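PDB 3JTF: magnesium and cobalt efflux protein from Bordetella parapertussis, which probably takes part in magnesium and cobalt ion transport, and binds AMP through the paired CBS domains that make up this fragment. Local coordinates for residues B[79-84]-B[100-105]; B[89-94]-B[115-120]. All coordinates share one frame; numbering follows the deposited sequence.

Contact 1: residues B[79-84]-B[100-105]; sequences VFIPEV and HLAIVI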
ATOM      1  N   VAL B  79       6.954  14.631  -1.327  1.00 15.36           N
ATOM      2  CA  VAL B  79       8.357  14.677  -1.726  1.00 15.89           C
ATOM      3  C   VAL B  79       8.383  14.885  -3.234  1.00 15.58           C
ATOM      4  O   VAL B  79       7.789  14.092  -3.991  1.00 15.40           O
ATOM      5  CB  VAL B  79       9.062  13.378  -1.329  1.00 16.92           C
ATOM      6  CG1 VAL B  79      10.554  13.459  -1.612  1.00 15.66           C
ATOM      7  CG2 VAL B  79       8.828  13.103   0.196  1.00 17.38           C
ATOM      8  N   PHE B  80       9.006  15.970  -3.675  1.00 15.01           N
ATOM      9  CA  PHE B  80       9.152  16.263  -5.082  1.00 15.66           C
ATOM     10  C   PHE B  80      10.554  15.867  -5.551  1.00 16.71           C
ATOM     11  O   PHE B  80      11.523  16.296  -4.969  1.00 15.27           O
ATOM     12  CB  PHE B  80       8.928  17.755  -5.386  1.00 17.51           C
ATOM     13  CG  PHE B  80       7.529  18.225  -5.091  1.00 16.44           C
ATOM     14  CD1 PHE B  80       6.545  18.134  -6.058  1.00 18.57           C
ATOM     15  CD2 PHE B  80       7.213  18.749  -3.853  1.00 17.38           C
ATOM     16  CE1 PHE B  80       5.208  18.533  -5.790  1.00 19.18           C
ATOM     17  CE2 PHE B  80       5.905  19.140  -3.550  1.00 18.53           C
ATOM     18  CZ  PHE B  80       4.886  19.032  -4.532  1.00 18.35           C
ATOM     19  N   ILE B  81      10.647  14.999  -6.556  1.00 16.47           N
ATOM     20  CA  ILE B  81      11.940  14.529  -7.045  1.00 16.75           C
ATOM     21  C   ILE B  81      12.109  14.809  -8.536  1.00 16.83           C
ATOM     22  O   ILE B  81      11.142  14.725  -9.329  1.00 16.03           O
ATOM     23  CB  ILE B  81      12.180  13.013  -6.757  1.00 17.18           C
ATOM     24  CG1 ILE B  81      11.292  12.139  -7.615  1.00 17.74           C
ATOM     25  CG2 ILE B  81      12.006  12.696  -5.220  1.00 17.01           C
ATOM     26  CD1 ILE B  81      11.623  10.599  -7.591  1.00 20.51           C
ATOM     27  N   PRO B  82      13.345  15.107  -8.955  1.00 16.85           N
ATOM     28  CA  PRO B  82      13.529  15.330 -10.380  1.00 16.92           C
ATOM     29  C   PRO B  82      13.418  14.083 -11.239  1.00 18.01           C
ATOM     30  O   PRO B  82      13.776  12.963 -10.827  1.00 16.74           O
ATOM     31  CB  PRO B  82      14.973  15.908 -10.491  1.00 17.60           C
ATOM     32  CG  PRO B  82      15.631  15.555  -9.283  1.00 18.39           C
ATOM     33  CD  PRO B  82      14.551  15.409  -8.182  1.00 17.13           C
ATOM     34  N   GLU B  83      13.010  14.316 -12.475  1.00 17.84           N
ATOM     35  CA  GLU B  83      12.958  13.281 -13.494  1.00 18.73           C
ATOM     36  C   GLU B  83      14.272  12.577 -13.683  1.00 17.42           C
ATOM     37  O   GLU B  83      14.291  11.422 -14.066  1.00 16.69           O
ATOM     38  CB  GLU B  83      12.582  13.890 -14.860  1.00 18.70           C
ATOM     39  CG  GLU B  83      11.152  13.898 -15.120  1.00 22.55           C
ATOM     40  CD  GLU B  83      10.787  14.473 -16.477  1.00 23.64           C
ATOM     41  OE1 GLU B  83      11.611  14.477 -17.405  1.00 27.73           O
ATOM     42  OE2 GLU B  83       9.652  14.919 -16.616  1.00 30.05           O
ATOM     43  N   VAL B  84      15.365  13.309 -13.508  1.00 17.16           N
ATOM     44  CA  VAL B  84      16.675  12.767 -13.771  1.00 17.74           C
ATOM     45  C   VAL B  84      17.211  11.878 -12.632  1.00 17.93           C
ATOM     46  O   VAL B  84      18.270  11.296 -12.762  1.00 18.10           O
ATOM     47  CB  VAL B  84      17.718  13.874 -14.103  1.00 18.26           C
ATOM     48  CG1 VAL B  84      17.352  14.572 -15.444  1.00 18.44           C
ATOM     49  CG2 VAL B  84      17.900  14.889 -12.917  1.00 17.63           C
ATOM     50  N   HIS B 100       6.841   6.351   0.533  1.00 19.69           N
ATOM     51  CA  HIS B 100       7.151   5.486  -0.609  1.00 19.68           C
ATOM     52  C   HIS B 100       6.521   5.939  -1.943  1.00 18.51           C
ATOM     53  O   HIS B 100       6.541   5.210  -2.935  1.00 17.27           O
ATOM     54  CB  HIS B 100       6.845   4.019  -0.301  1.00 20.25           C
ATOM     55  CG  HIS B 100       7.753   3.424   0.736  1.00 20.55           C
ATOM     56  ND1 HIS B 100       7.597   2.143   1.204  1.00 22.31           N
ATOM     57  CD2 HIS B 100       8.817   3.940   1.400  1.00 23.59           C
ATOM     58  CE1 HIS B 100       8.547   1.878   2.086  1.00 23.39           C
ATOM     59  NE2 HIS B 100       9.299   2.955   2.227  1.00 22.90           N
ATOM     60  N   LEU B 101       6.029   7.166  -1.953  1.00 17.22           N
ATOM     61  CA  LEU B 101       5.449   7.786  -3.146  1.00 17.14           C
ATOM     62  C   LEU B 101       6.037   9.172  -3.260  1.00 16.70           C
ATOM     63  O   LEU B 101       6.066   9.923  -2.267  1.00 17.31           O
ATOM     64  CB  LEU B 101       3.923   7.867  -3.024  1.00 16.98           C
ATOM     65  CG  LEU B 101       3.201   8.358  -4.300  1.00 19.12           C
ATOM     66  CD1 LEU B 101       1.829   7.714  -4.563  1.00 18.86           C
ATOM     67  CD2 LEU B 101       3.051   9.861  -4.248  1.00 19.05           C
ATOM     68  N   ALA B 102       6.519   9.520  -4.456  1.00 14.68           N
ATOM     69  CA  ALA B 102       7.050  10.838  -4.723  1.00 14.08           C
ATOM     70  C   ALA B 102       6.374  11.405  -5.973  1.00 14.19           C
ATOM     71  O   ALA B 102       5.982  10.661  -6.865  1.00 14.17           O
ATOM     72  CB  ALA B 102       8.606  10.784  -4.938  1.00 12.62           C
ATOM     73  N   ILE B 103       6.252  12.724  -6.001  1.00 13.79           N
ATOM     74  CA  ILE B 103       5.810  13.428  -7.158  1.00 14.19           C
ATOM     75  C   ILE B 103       7.042  13.789  -7.968  1.00 14.14           C
ATOM     76  O   ILE B 103       8.030  14.268  -7.430  1.00 14.88           O
ATOM     77  CB  ILE B 103       5.033  14.709  -6.767  1.00 13.96           C
ATOM     78  CG1 ILE B 103       3.799  14.404  -5.913  1.00 15.86           C
ATOM     79  CG2 ILE B 103       4.617  15.533  -8.041  1.00 13.97           C
ATOM     80  CD1 ILE B 103       2.855  13.432  -6.576  1.00 17.66           C
ATOM     81  N   VAL B 104       6.968  13.581  -9.273  1.00 14.51           N
ATOM     82  CA  VAL B 104       8.093  13.791 -10.150  1.00 15.02           C
ATOM     83  C   VAL B 104       7.969  15.148 -10.848  1.00 16.18           C
ATOM     84  O   VAL B 104       6.889  15.493 -11.375  1.00 17.28           O
ATOM     85  CB  VAL B 104       8.150  12.697 -11.206  1.00 14.99           C
ATOM     86  CG1 VAL B 104       9.325  12.926 -12.189  1.00 14.59           C
ATOM     87  CG2 VAL B 104       8.210  11.316 -10.528  1.00 13.87           C
ATOM     88  N   ILE B 105       9.056  15.900 -10.868  1.00 17.24           N
ATOM     89  CA  ILE B 105       9.093  17.190 -11.565  1.00 18.79           C
ATOM     90  C   ILE B 105      10.168  17.240 -12.665  1.00 18.42           C
ATOM     91  O   ILE B 105      11.189  16.617 -12.549  1.00 18.87           O
ATOM     92  CB  ILE B 105       9.226  18.376 -10.562  1.00 19.34           C
ATOM     93  CG1 ILE B 105      10.561  18.368  -9.859  1.00 21.87           C
ATOM     94  CG2 ILE B 105       8.090  18.378  -9.541  1.00 20.15           C
ATOM     95  CD1 ILE B 105      10.719  19.486  -8.806  1.00 25.10           C
TER
HETATM   96  O   HOH W   1       5.405  12.228  -1.457  1.00 17.93           O
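F80, I81 and P82 pair in parallel with I103, V104 and I105, and the two short strand axes twist by 45° where they approach to 4.5 Å. The hydrogen bonds follow the parallel pattern: I81 gives its N to I103 O (2.9 Å) and takes I105 N on its O (2.8 Å), while V79 O receives I103 N and E83 N reaches I105 O. A water links V79 N to L101 O. On the face carrying F80, I103 and I105, the phenyl ring runs alongside I103, its CE1 3.8 Å from I103 CG2, and its CD1 meets I105 CG2 at the same distance. F80 CG stands anti to the carbonyl carbon (chi1 -64°), which sets the ring beside I103. On the other face I81 CG2 packs on A102 CB at 3.9 Å. Past the strand end the E83 side chain crosses that of V104 at about a right angle, E83 CG 3.6 Å from V104 CG1; the E83 carboxylate turns to S112 OG. Strand 80-82 is an edge strand within this chain; 101-105 pairs antiparallel with 111-116 on its other side. Helix 87-96 makes the beta-alpha-beta crossover from 80-82 to 101-105, L90 covering I81 and F94 covering A102, with V7 of helix 7-10 beside I81 and V104.

Contact 2: residues B[89-94]-B[115-120]; sequences VLLREF and VTMEDV. With AMP (adenosine monophosphate), chain F; SO4 (sulfate ion), chain H.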
ATOM      1  N   VAL B  89      19.685   5.176  -6.480  1.00 16.10           N
ATOM      2  CA  VAL B  89      19.726   6.160  -5.382  1.00 16.10           C
ATOM      3  C   VAL B  89      18.330   6.333  -4.796  1.00 14.27           C
ATOM      4  O   VAL B  89      18.169   6.306  -3.590  1.00 13.46           O
ATOM      5  CB  VAL B  89      20.262   7.502  -5.842  1.00 16.91           C
ATOM      6  CG1 VAL B  89      20.205   8.535  -4.703  1.00 18.95           C
ATOM      7  CG2 VAL B  89      21.735   7.337  -6.357  1.00 19.44           C
ATOM      8  N   LEU B  90      17.330   6.407  -5.658  1.00 12.68           N
ATOM      9  CA  LEU B  90      15.938   6.594  -5.224  1.00 12.58           C
ATOM     10  C   LEU B  90      15.442   5.407  -4.391  1.00 12.41           C
ATOM     11  O   LEU B  90      14.658   5.569  -3.433  1.00 10.88           O
ATOM     12  CB  LEU B  90      15.022   6.811  -6.439  1.00 12.26           C
ATOM     13  CG  LEU B  90      13.538   7.019  -6.151  1.00 11.50           C
ATOM     14  CD1 LEU B  90      13.328   8.213  -5.100  1.00 11.53           C
ATOM     15  CD2 LEU B  90      12.742   7.260  -7.447  1.00 12.49           C
ATOM     16  N   LEU B  91      15.859   4.204  -4.792  1.00 11.72           N
ATOM     17  CA  LEU B  91      15.540   3.015  -4.015  1.00 12.07           C
ATOM     18  C   LEU B  91      16.032   3.135  -2.549  1.00 11.81           C
ATOM     19  O   LEU B  91      15.296   2.841  -1.631  1.00 11.44           O
ATOM     20  CB  LEU B  91      16.135   1.770  -4.649  1.00 11.57           C
ATOM     21  CG  LEU B  91      15.771   0.493  -3.877  1.00 12.84           C
ATOM     22  CD1 LEU B  91      14.269   0.363  -3.585  1.00 14.19           C
ATOM     23  CD2 LEU B  91      16.302  -0.748  -4.674  1.00 14.74           C
ATOM     24  N   ARG B  92      17.278   3.545  -2.379  1.00 11.85           N
ATOM     25  CA  ARG B  92      17.862   3.731  -1.072  1.00 13.34           C
ATOM     26  C   ARG B  92      17.108   4.797  -0.293  1.00 12.53           C
ATOM     27  O   ARG B  92      16.921   4.663   0.903  1.00 12.25           O
ATOM     28  CB  ARG B  92      19.340   4.135  -1.204  1.00 13.61           C
ATOM     29  CG  ARG B  92      20.230   3.039  -1.824  1.00 18.18           C
ATOM     30  CD  ARG B  92      21.711   3.352  -1.740  1.00 19.81           C
ATOM     31  NE  ARG B  92      22.216   3.114  -0.384  1.00 24.38           N
ATOM     32  CZ  ARG B  92      23.484   3.283   0.017  1.00 26.37           C
ATOM     33  NH1 ARG B  92      24.399   3.764  -0.822  1.00 26.44           N
ATOM     34  NH2 ARG B  92      23.824   3.015   1.284  1.00 26.05           N
ATOM     35  N   GLU B  93      16.726   5.864  -0.977  1.00 12.48           N
ATOM     36  CA  GLU B  93      15.960   6.961  -0.370  1.00 12.46           C
ATOM     37  C   GLU B  93      14.600   6.500   0.153  1.00 12.39           C
ATOM     38  O   GLU B  93      14.249   6.700   1.347  1.00 11.54           O
ATOM     39  CB  GLU B  93      15.782   8.105  -1.366  1.00 11.91           C
ATOM     40  CG  GLU B  93      14.867   9.260  -0.869  1.00 12.59           C
ATOM     41  CD  GLU B  93      14.746  10.405  -1.876  1.00 17.76           C
ATOM     42  OE1 GLU B  93      15.233  10.259  -3.017  1.00 16.52           O
ATOM     43  OE2 GLU B  93      14.188  11.473  -1.517  1.00 17.19           O
ATOM     44  N   PHE B  94      13.861   5.851  -0.723  1.00 11.86           N
ATOM     45  CA  PHE B  94      12.568   5.283  -0.372  1.00 12.34           C
ATOM     46  C   PHE B  94      12.679   4.234   0.755  1.00 13.86           C
ATOM     47  O   PHE B  94      11.863   4.245   1.676  1.00 15.58           O
ATOM     48  CB  PHE B  94      11.966   4.577  -1.592  1.00 12.38           C
ATOM     49  CG  PHE B  94      11.166   5.454  -2.531  1.00 11.92           C
ATOM     50  CD1 PHE B  94      10.406   6.513  -2.091  1.00 13.84           C
ATOM     51  CD2 PHE B  94      11.106   5.121  -3.893  1.00 14.10           C
ATOM     52  CE1 PHE B  94       9.642   7.272  -2.987  1.00 16.17           C
ATOM     53  CE2 PHE B  94      10.346   5.860  -4.790  1.00 15.74           C
ATOM     54  CZ  PHE B  94       9.601   6.948  -4.339  1.00 16.97           C
ATOM     55  N   VAL B 115       5.785   8.471  -8.807  1.00 14.81           N
ATOM     56  CA  VAL B 115       6.574   7.259  -8.803  1.00 14.85           C
ATOM     57  C   VAL B 115       6.530   6.695  -7.394  1.00 15.14           C
ATOM     58  O   VAL B 115       6.428   7.457  -6.408  1.00 13.93           O
ATOM     59  CB  VAL B 115       8.012   7.527  -9.329  1.00 14.81           C
ATOM     60  CG1 VAL B 115       8.783   8.395  -8.367  1.00 14.74           C
ATOM     61  CG2 VAL B 115       8.716   6.192  -9.676  1.00 16.86           C
ATOM     62  N   THR B 116       6.535   5.369  -7.309  1.00 15.50           N
ATOM     63  CA  THR B 116       6.545   4.639  -6.035  1.00 15.21           C
ATOM     64  C   THR B 116       7.704   3.654  -5.945  1.00 15.24           C
ATOM     65  O   THR B 116       8.331   3.313  -6.953  1.00 13.10           O
ATOM     66  CB  THR B 116       5.230   3.856  -5.753  1.00 16.20           C
ATOM     67  OG1 THR B 116       5.150   2.685  -6.577  1.00 17.38           O
ATOM     68  CG2 THR B 116       3.951   4.743  -5.928  1.00 15.81           C
HETATM   69  N   MSE B 117       7.987   3.211  -4.717  1.00 15.53           N
HETATM   70  CA  MSE B 117       9.076   2.246  -4.488  1.00 15.52           C
HETATM   71  C   MSE B 117       8.869   0.967  -5.264  1.00 14.91           C
HETATM   72  O   MSE B 117       9.832   0.377  -5.738  1.00 13.09           O
HETATM   73  CB  MSE B 117       9.250   1.904  -3.002  1.00 15.34           C
HETATM   74  CG  MSE B 117      10.656   1.229  -2.722  1.00 18.03           C
HETATM   75 SE   MSE B 117      10.854   0.978  -0.797  1.00 25.44          SE
HETATM   76  CE  MSE B 117       9.741  -0.647  -0.687  1.00 23.34           C
ATOM     77  N   GLU B 118       7.612   0.540  -5.386  1.00 14.81           N
ATOM     78  CA  GLU B 118       7.285  -0.643  -6.178  1.00 16.78           C
ATOM     79  C   GLU B 118       7.705  -0.507  -7.623  1.00 15.95           C
ATOM     80  O   GLU B 118       8.307  -1.444  -8.162  1.00 16.68           O
ATOM     81  CB  GLU B 118       5.782  -0.959  -6.090  1.00 17.67           C
ATOM     82  CG  GLU B 118       5.319  -2.261  -6.791  1.00 23.52           C
ATOM     83  CD  GLU B 118       3.744  -2.355  -6.850  1.00 31.27           C
ATOM     84  OE1 GLU B 118       3.121  -2.366  -5.759  1.00 37.03           O
ATOM     85  OE2 GLU B 118       3.131  -2.381  -7.959  1.00 33.36           O
ATOM     86  N   ASP B 119       7.415   0.646  -8.242  1.00 15.85           N
ATOM     87  CA  ASP B 119       7.842   0.918  -9.624  1.00 16.44           C
ATOM     88  C   ASP B 119       9.372   0.815  -9.756  1.00 14.96           C
ATOM     89  O   ASP B 119       9.885   0.300 -10.724  1.00 14.10           O
ATOM     90  CB  ASP B 119       7.432   2.317 -10.109  1.00 17.16           C
ATOM     91  CG  ASP B 119       5.917   2.538 -10.125  1.00 22.70           C
ATOM     92  OD1 ASP B 119       5.182   1.616 -10.524  1.00 26.49           O
ATOM     93  OD2 ASP B 119       5.489   3.646  -9.700  1.00 27.77           O
ATOM     94  N   VAL B 120      10.096   1.374  -8.795  1.00 13.40           N
ATOM     95  CA  VAL B 120      11.552   1.335  -8.836  1.00 13.37           C
ATOM     96  C   VAL B 120      12.042  -0.130  -8.765  1.00 13.13           C
ATOM     97  O   VAL B 120      12.879  -0.542  -9.554  1.00 12.58           O
ATOM     98  CB  VAL B 120      12.134   2.177  -7.672  1.00 13.75           C
ATOM     99  CG1 VAL B 120      13.661   2.073  -7.615  1.00 14.30           C
ATOM    100  CG2 VAL B 120      11.669   3.666  -7.782  1.00 13.01           C
TER
HETATM  101  P   AMP F   1      -0.675   1.178  -5.012  1.00 36.19           P
HETATM  102  O1P AMP F   1      -0.571   2.314  -4.052  1.00 34.48           O
HETATM  103  O2P AMP F   1      -0.378  -0.170  -4.444  1.00 38.83           O
HETATM  104  O3P AMP F   1      -1.944   1.207  -5.796  1.00 35.59           O
HETATM  105  O5' AMP F   1       0.416   1.380  -6.156  1.00 36.56           O
HETATM  106  C5' AMP F   1       0.418   0.472  -7.267  1.00 35.36           C
HETATM  107  C4' AMP F   1       0.923   1.230  -8.455  1.00 33.44           C
HETATM  108  O4' AMP F   1      -0.016   2.188  -8.989  1.00 29.82           O
HETATM  109  C3' AMP F   1       2.130   2.072  -8.029  1.00 33.17           C
HETATM  110  O3' AMP F   1       3.315   1.277  -7.918  1.00 36.52           O
HETATM  111  C2' AMP F   1       2.149   3.044  -9.153  1.00 30.02           C
HETATM  112  O2' AMP F   1       2.523   2.205 -10.311  1.00 33.01           O
HETATM  113  C1' AMP F   1       0.664   3.434  -9.209  1.00 26.16           C
HETATM  114  N9  AMP F   1       0.038   4.441  -8.278  1.00 22.67           N
HETATM  115  C8  AMP F   1       0.032   4.535  -6.916  1.00 20.64           C
HETATM  116  N7  AMP F   1      -0.724   5.592  -6.495  1.00 20.36           N
HETATM  117  C5  AMP F   1      -1.242   6.167  -7.606  1.00 18.55           C
HETATM  118  C6  AMP F   1      -2.145   7.289  -7.905  1.00 18.18           C
HETATM  119  N6  AMP F   1      -2.626   8.049  -6.916  1.00 16.67           N
HETATM  120  N1  AMP F   1      -2.412   7.573  -9.198  1.00 17.87           N
HETATM  121  C2  AMP F   1      -1.949   6.826 -10.203  1.00 18.49           C
HETATM  122  N3  AMP F   1      -1.156   5.758 -10.011  1.00 18.50           N
HETATM  123  C4  AMP F   1      -0.759   5.408  -8.751  1.00 19.31           C
HETATM  124  S   SO4 H   5       5.245   1.295  -2.898  0.50 22.59           S
HETATM  125  O1  SO4 H   5       4.778   0.658  -1.675  0.50 28.29           O
HETATM  126  O2  SO4 H   5       6.484   0.764  -3.327  0.50 30.42           O
HETATM  127  O3  SO4 H   5       4.197   1.127  -3.926  0.50 30.66           O
HETATM  128  O4  SO4 H   5       5.350   2.714  -2.668  0.50 30.70           O
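The F94 ring is wedged between its own helix and the start of helix 117-126: L90 CD1 lies 3.8 Å above one face, displaced toward the rim, and V120 CG2 meets the edge in the ring plane, 3.9 Å from F94 CE2. The same CE2 comes within 3.5 Å of M117 N, in an oblique approach where strand turns into helix. M117, a selenomethionine, slides past F94 in the opposite direction, with CG and SE each close to F94 CB. L91 CD1 comes up to M117 CG at 3.8 Å, and V120 meets the helix with both branches, CG1 against L91 CB and CG2 against L90 CD2. L90 CD2 also reaches V115 CG1. The side chains that meet in this buried seam are all apolar, and V125 of the second subunit packs on L91. The opposite side of segment 115-120 is polar. T116 is the N-cap of helix 117-126, and its N donates to D119 OD2 (3.1 Å), met on the anti side of the carboxylate and 29° out of its plane. That bond restrains D119 while OD1 accepts both ribose hydroxyls of AMP, O2' at 2.7 Å and the more distant O3'. T116 OG1 is 2.7 Å from AMP O3', in a hydrogen bond whose donor is not decided. A sulfate, probably from the crystallisation liquor, lies by the first turn of the helix, with a weak bond from M117 N, which also pairs with the H100 backbone, and another bond from R40 NH2. Ribose held by a Thr and an Asp at a strand-to-helix junction is characteristic of the nucleotide site of CBS domain pairs, here completed by D18, H38 and R40.

How the contacts relate
Contacts 1 and 2, centred 10 Å apart, share one CBS domain and interleave along the chain: strand 80-82, helix 87-96, strand 101-105, then the end of strand 111-116 running into helix 117-126. Strand 101-105 joins them. Its A102 N lies 2.8 Å from V115 O and its neighbour H100 O is 3.0 Å from M117 N, both probable hydrogen bonds that tie the sheet of contact 1 to the helix start of contact 2. Helix 87-96 covers one face of that sheet, while AMP is reached by L101 of contact 1 and directly bonded by T116 and D119 of contact 2. The side chain of I103 remains about 8 Å from the nucleotide.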